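Long-range contacts in trypsin-resistant surface T6 protein (Streptococcus pyogenes serotype M6, PDB 4P0D), which probably serves as the repeating backbone subunit of surface pili, a modular chain of three domains with Ig-like folds that ends in a cell-wall sorting signal: residues 192-197 with 280-285; 233-238 with 295-300. The protein carries 1 engineered substitution. One frame throughout, in Å; residues are numbered along the deposited sequence.

Contact 1 (192-197 with 280-285)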
loop_
_atom_site.group_PDB
_atom_site.type_symbol
_atom_site.label_atom_id
_atom_site.label_comp_id
_atom_site.label_asym_id
_atom_site.label_seq_id
_atom_site.Cartn_x
_atom_site.Cartn_y
_atom_site.Cartn_z
ATOM N N VAL A 192 -3.979 9.638 11.389
ATOM C CA VAL A 192 -3.214 9.760 10.132
ATOM C C VAL A 192 -2.147 8.684 10.206
ATOM O O VAL A 192 -1.101 8.920 10.796
ATOM C CB VAL A 192 -2.468 11.117 10.021
ATOM C CG1 VAL A 192 -1.737 11.227 8.679
ATOM C CG2 VAL A 192 -3.390 12.288 10.197
ATOM N N TYR A 193 -2.399 7.507 9.636
ATOM C CA TYR A 193 -1.595 6.321 9.925
ATOM C C TYR A 193 -1.264 5.532 8.647
ATOM O O TYR A 193 -2.174 5.095 7.942
ATOM C CB TYR A 193 -2.386 5.445 10.886
ATOM C CG TYR A 193 -1.680 4.292 11.543
ATOM C CD1 TYR A 193 -1.295 3.171 10.823
ATOM C CD2 TYR A 193 -1.476 4.285 12.925
ATOM C CE1 TYR A 193 -0.689 2.094 11.441
ATOM C CE2 TYR A 193 -0.854 3.222 13.551
ATOM C CZ TYR A 193 -0.476 2.124 12.802
ATOM O OH TYR A 193 0.123 1.069 13.416
ATOM N N VAL A 194 0.028 5.316 8.389
ATOM C CA VAL A 194 0.485 4.667 7.148
ATOM C C VAL A 194 1.155 3.310 7.416
ATOM O O VAL A 194 1.931 3.149 8.379
ATOM C CB VAL A 194 1.390 5.626 6.322
ATOM C CG1 VAL A 194 1.905 4.947 5.047
ATOM C CG2 VAL A 194 0.619 6.902 5.985
ATOM N N SER A 195 0.790 2.311 6.601
ATOM C CA SER A 195 1.362 0.968 6.708
ATOM C C SER A 195 1.739 0.409 5.337
ATOM O O SER A 195 1.150 0.771 4.314
ATOM C CB SER A 195 0.380 -0.008 7.369
ATOM O OG SER A 195 -0.295 0.566 8.479
ATOM N N ASP A 196 2.733 -0.474 5.331
ATOM C CA ASP A 196 2.972 -1.368 4.198
ATOM C C ASP A 196 3.543 -2.660 4.723
ATOM O O ASP A 196 4.148 -2.694 5.803
ATOM C CB ASP A 196 3.904 -0.719 3.171
ATOM C CG ASP A 196 3.777 -1.324 1.763
ATOM O OD1 ASP A 196 3.114 -2.352 1.576
ATOM O OD2 ASP A 196 4.396 -0.777 0.835
ATOM N N ASN A 197 3.282 -3.741 3.993
ATOM C CA ASN A 197 3.942 -5.013 4.236
ATOM C C ASN A 197 4.262 -5.651 2.891
ATOM O O ASN A 197 3.415 -5.751 2.005
ATOM C CB ASN A 197 3.079 -5.947 5.087
ATOM C CG ASN A 197 3.894 -7.067 5.757
ATOM O OD1 ASN A 197 4.921 -6.828 6.389
ATOM N ND2 ASN A 197 3.411 -8.289 5.641
ATOM N N ALA A 280 0.118 -1.017 0.512
ATOM C CA ALA A 280 0.238 0.195 1.285
ATOM C C ALA A 280 -1.139 0.631 1.725
ATOM O O ALA A 280 -2.075 0.617 0.933
ATOM C CB ALA A 280 0.887 1.271 0.460
ATOM N N GLU A 281 -1.264 1.021 2.990
ATOM C CA GLU A 281 -2.556 1.392 3.565
ATOM C C GLU A 281 -2.455 2.719 4.269
ATOM O O GLU A 281 -1.484 2.954 4.987
ATOM C CB GLU A 281 -3.007 0.332 4.553
ATOM C CG GLU A 281 -3.441 -0.950 3.883
ATOM C CD GLU A 281 -3.912 -2.014 4.862
ATOM O OE1 GLU A 281 -5.134 -2.168 5.001
ATOM O OE2 GLU A 281 -3.062 -2.705 5.471
ATOM N N PHE A 282 -3.442 3.587 4.035
ATOM C CA PHE A 282 -3.554 4.874 4.701
ATOM C C PHE A 282 -4.860 4.919 5.486
ATOM O O PHE A 282 -5.951 4.972 4.897
ATOM C CB PHE A 282 -3.470 6.022 3.689
ATOM C CG PHE A 282 -3.601 7.396 4.287
ATOM C CD1 PHE A 282 -3.118 7.692 5.570
ATOM C CD2 PHE A 282 -4.177 8.413 3.557
ATOM C CE1 PHE A 282 -3.236 8.972 6.093
ATOM C CE2 PHE A 282 -4.284 9.689 4.074
ATOM C CZ PHE A 282 -3.827 9.969 5.349
ATOM N N PHE A 283 -4.725 4.871 6.817
ATOM C CA PHE A 283 -5.860 4.870 7.741
ATOM C C PHE A 283 -6.106 6.262 8.248
ATOM O O PHE A 283 -5.162 6.939 8.660
ATOM C CB PHE A 283 -5.613 3.988 8.955
ATOM C CG PHE A 283 -5.359 2.570 8.618
ATOM C CD1 PHE A 283 -4.077 2.130 8.348
ATOM C CD2 PHE A 283 -6.411 1.661 8.545
ATOM C CE1 PHE A 283 -3.839 0.811 8.027
ATOM C CE2 PHE A 283 -6.173 0.332 8.230
ATOM C CZ PHE A 283 -4.886 -0.092 7.971
ATOM N N TYR A 284 -7.380 6.660 8.262
ATOM C CA TYR A 284 -7.790 7.966 8.784
ATOM C C TYR A 284 -9.198 7.806 9.395
ATOM O O TYR A 284 -9.789 6.715 9.317
ATOM C CB TYR A 284 -7.769 9.033 7.671
ATOM C CG TYR A 284 -8.617 8.633 6.481
ATOM C CD1 TYR A 284 -8.081 7.860 5.449
ATOM C CD2 TYR A 284 -9.970 8.987 6.403
ATOM C CE1 TYR A 284 -8.865 7.459 4.377
ATOM C CE2 TYR A 284 -10.761 8.580 5.333
ATOM C CZ TYR A 284 -10.206 7.828 4.323
ATOM O OH TYR A 284 -10.979 7.415 3.246
ATOM N N SER A 285 -9.712 8.864 10.023
ATOM C CA SER A 285 -11.060 8.817 10.585
ATOM C C SER A 285 -12.108 9.350 9.609
ATOM O O SER A 285 -11.944 10.419 9.054
ATOM C CB SER A 285 -11.190 9.594 11.885
ATOM O OG SER A 285 -12.560 9.522 12.322
#
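Ala280 lies opposite Asp196, its CA 3.2 Å from Ser195 O in a CA-H...O contact. Its methyl group comes near the Asp196 carboxylate, whose OD2 is held by Tyr261 and Lys152 and whose OD1 accepts from the backbone of Lys279, so this acid at this end of the pair is well supplied with donors. At Glu281 the two strands, running antiparallel, form a hydrogen-bonded pair with Ser195: Ser195 N donates to Glu281 O in the plane of the carbonyl, while Glu281 N reaches Ser195 O at 2.8 Å, tilted from the plane of the Ser195 carbonyl. Phe282 then faces Val194 as a non-hydrogen-bonded pair. Its ring turns an edge to Val192 CG1, 3.7 Å from CE1, and to Tyr193 O, which lies in the ring plane; Val194 CG2 comes obliquely to CD1 at 3.8 Å. Phe283 pairs with Tyr193 through two bonds, Phe283 N to Tyr193 O at 2.8 Å and nearly straight (169°), Tyr193 N to Phe283 O more bent (148°). On the face shared with Ser195 and Glu281, its side chain lies alongside that of Tyr193, pointing the same way, CD1 to CD1 3.9 Å; the ring planes stand at 83° in an oblique pair. Farther round the Phe283 rim, CE1 lies 3.6 Å from Ser195 OG, a hydroxyl whose polar partner is Asn244. The pair is a worked example of how an antiparallel sheet sorts residues: valines and Phe282 to one side, Tyr193, Ser195, Glu281 and Phe283 to the other. Within the middle, Cna-B-like domain of this pilin, strand 192-197 is flanked by strands 276-285 and 242-247, strand 276-285 continues the sheet to strand 307-316, and strand 139-155 packs against Ala280 and Phe282.

Contact 2 (233-238 with 295-300)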
loop_
_atom_site.group_PDB
_atom_site.type_symbol
_atom_site.label_atom_id
_atom_site.label_comp_id
_atom_site.label_asym_id
_atom_site.label_seq_id
_atom_site.Cartn_x
_atom_site.Cartn_y
_atom_site.Cartn_z
ATOM N N ILE A 233 7.018 14.954 13.629
ATOM C CA ILE A 233 5.795 14.899 12.829
ATOM C C ILE A 233 5.166 13.509 12.813
ATOM O O ILE A 233 4.072 13.320 12.278
ATOM C CB ILE A 233 6.002 15.371 11.373
ATOM C CG1 ILE A 233 6.980 14.469 10.612
ATOM C CG2 ILE A 233 6.470 16.816 11.363
ATOM C CD1 ILE A 233 6.999 14.709 9.119
ATOM N N GLY A 234 5.865 12.531 13.362
ATOM C CA GLY A 234 5.345 11.190 13.414
ATOM C C GLY A 234 6.326 10.237 14.067
ATOM O O GLY A 234 7.379 10.646 14.549
ATOM N N ILE A 235 5.961 8.964 14.075
ATOM C CA ILE A 235 6.789 7.898 14.637
ATOM C C ILE A 235 6.589 6.663 13.770
ATOM O O ILE A 235 5.453 6.313 13.409
ATOM C CB ILE A 235 6.399 7.545 16.081
ATOM C CG1 ILE A 235 6.385 8.786 16.979
ATOM C CG2 ILE A 235 7.369 6.536 16.674
ATOM C CD1 ILE A 235 6.000 8.456 18.400
ATOM N N ALA A 236 7.705 6.019 13.448
ATOM C CA ALA A 236 7.742 4.852 12.610
ATOM C C ALA A 236 8.229 3.658 13.396
ATOM O O ALA A 236 9.063 3.809 14.314
ATOM C CB ALA A 236 8.683 5.105 11.449
ATOM N N LYS A 237 7.749 2.477 13.001
ATOM C CA LYS A 237 8.180 1.210 13.584
ATOM C C LYS A 237 8.180 0.100 12.542
ATOM O O LYS A 237 7.275 0.016 11.705
ATOM C CB LYS A 237 7.259 0.825 14.737
ATOM C CG LYS A 237 7.698 -0.358 15.588
ATOM C CD LYS A 237 6.546 -0.756 16.522
ATOM C CE LYS A 237 7.047 -1.585 17.678
ATOM N NZ LYS A 237 7.642 -2.855 17.189
ATOM N N GLU A 238 9.206 -0.744 12.611
ATOM C CA GLU A 238 9.320 -1.910 11.766
ATOM C C GLU A 238 8.421 -3.012 12.305
ATOM O O GLU A 238 8.548 -3.408 13.467
ATOM C CB GLU A 238 10.767 -2.402 11.724
ATOM C CG GLU A 238 11.011 -3.518 10.716
ATOM C CD GLU A 238 12.469 -3.966 10.636
ATOM O OE1 GLU A 238 13.294 -3.446 11.408
ATOM O OE2 GLU A 238 12.786 -4.816 9.781
ATOM N N ASP A 295 -2.773 5.645 17.309
ATOM C CA ASP A 295 -1.341 5.744 17.033
ATOM C C ASP A 295 -0.538 4.572 17.570
ATOM O O ASP A 295 0.676 4.693 17.734
ATOM C CB ASP A 295 -0.814 7.047 17.631
ATOM C CG ASP A 295 -0.973 7.100 19.144
ATOM O OD1 ASP A 295 -1.232 6.031 19.765
ATOM O OD2 ASP A 295 -0.828 8.214 19.699
ATOM N N ASN A 296 -1.188 3.442 17.857
ATOM C CA ASN A 296 -0.459 2.271 18.288
ATOM C C ASN A 296 0.345 1.744 17.092
ATOM O O ASN A 296 -0.237 1.386 16.088
ATOM C CB ASN A 296 -1.441 1.203 18.769
ATOM C CG ASN A 296 -0.751 -0.041 19.292
ATOM O OD1 ASN A 296 0.084 -0.653 18.606
ATOM N ND2 ASN A 296 -1.131 -0.455 20.484
ATOM N N LEU A 297 1.670 1.705 17.201
ATOM C CA LEU A 297 2.516 1.304 16.072
ATOM C C LEU A 297 2.781 -0.190 15.986
ATOM O O LEU A 297 3.317 -0.650 14.992
ATOM C CB LEU A 297 3.848 2.021 16.146
ATOM C CG LEU A 297 3.787 3.528 15.994
ATOM C CD1 LEU A 297 5.211 4.037 16.018
ATOM C CD2 LEU A 297 3.083 3.899 14.700
ATOM N N ASP A 298 2.405 -0.956 17.007
ATOM C CA ASP A 298 2.556 -2.404 16.949
ATOM C C ASP A 298 1.610 -3.021 15.940
ATOM O O ASP A 298 1.903 -4.060 15.382
ATOM C CB ASP A 298 2.287 -3.066 18.307
ATOM C CG ASP A 298 3.269 -2.635 19.355
ATOM O OD1 ASP A 298 4.433 -2.398 18.983
ATOM O OD2 ASP A 298 2.870 -2.501 20.529
ATOM N N LYS A 299 0.469 -2.387 15.722
ATOM C CA LYS A 299 -0.600 -3.022 15.008
ATOM C C LYS A 299 -1.491 -1.960 14.418
ATOM O O LYS A 299 -1.996 -1.077 15.134
ATOM C CB LYS A 299 -1.418 -3.882 15.971
ATOM C CG LYS A 299 -2.532 -4.691 15.317
ATOM C CD LYS A 299 -3.578 -5.103 16.350
ATOM C CE LYS A 299 -4.870 -5.580 15.702
ATOM N NZ LYS A 299 -4.620 -6.685 14.733
ATOM N N LYS A 300 -1.694 -2.055 13.114
ATOM C CA LYS A 300 -2.552 -1.110 12.431
ATOM C C LYS A 300 -3.988 -1.235 12.947
ATOM O O LYS A 300 -4.388 -2.280 13.439
ATOM C CB LYS A 300 -2.450 -1.283 10.924
ATOM C CG LYS A 300 -2.983 -2.588 10.407
ATOM C CD LYS A 300 -2.342 -2.899 9.069
ATOM C CE LYS A 300 -2.819 -4.239 8.539
ATOM N NZ LYS A 300 -2.307 -4.462 7.159
HETATM O O HOH W 1 5.594 -4.604 17.223
#
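Lys237 and Leu297 bring the two backbones closest, with their CA atoms 6.2 Å apart, too wide for sheet pairing; segment 233-238 is a strand, whereas 295-300 is an irregular loop laid over it. Both Ile235 and Lys237 point toward the loop, and Leu297 points back between them. Its CD1 presses on Ile235 CG2 at 3.4 Å, tighter than usual for two carbons, the side chains crossing at about a right angle. Both leucine methyls also sit by Ile235 O, and Leu297 CB rests on Lys237 CB at 3.9 Å. The strand belongs to the Cna-B-like domain and the loop to a hydrophilic region of the chain, so the contact exemplifies a polar loop that lays one leucine on a sheet, with polar bonds around it; Ala236 meanwhile points away, to Leu245 and Leu209. Leu297 O also accepts from Asn244. Beyond the leucine the lysine chain runs extended and then bends at its end (chi4 -62°). Asp298 OD1 lies beside Lys237 CE at 3.0 Å, with NZ farther off at 3.7 Å in a long salt bridge. A water supplements it, accepting from Lys237 NZ at 2.7 Å and donating to Asp298 OD1 at 3.1 Å. Asn296 OD1 takes a weak bond from Asp298 N, 2.8 Å away, in the manner of an Asx turn; both Lys237 and Asp298 touch a crystal neighbour, which may influence their pose.

Contact 1 is buried and contact 2 lies at the surface, yet both reach one sheet, in which strand 242-247 stands between strands 192-197 and 231-238. The loop 295-300 follows strand 276-285 and comes back across the face bearing Tyr193 and Glu281, so the contacts meet directly: Glu281 OE2 forms a salt bridge with Lys300 NZ at 2.6 Å, and Tyr193 OH lies 2.7 Å from Asn296 O, a probable hydrogen bond. Chemistry follows place. Paired backbones and aromatic rings dominate inside, whereas outside, apolar contact of a few side chains combines with solvent-bridged charge, without paired backbones. Asn244 serves both, through Ser195 and Leu297.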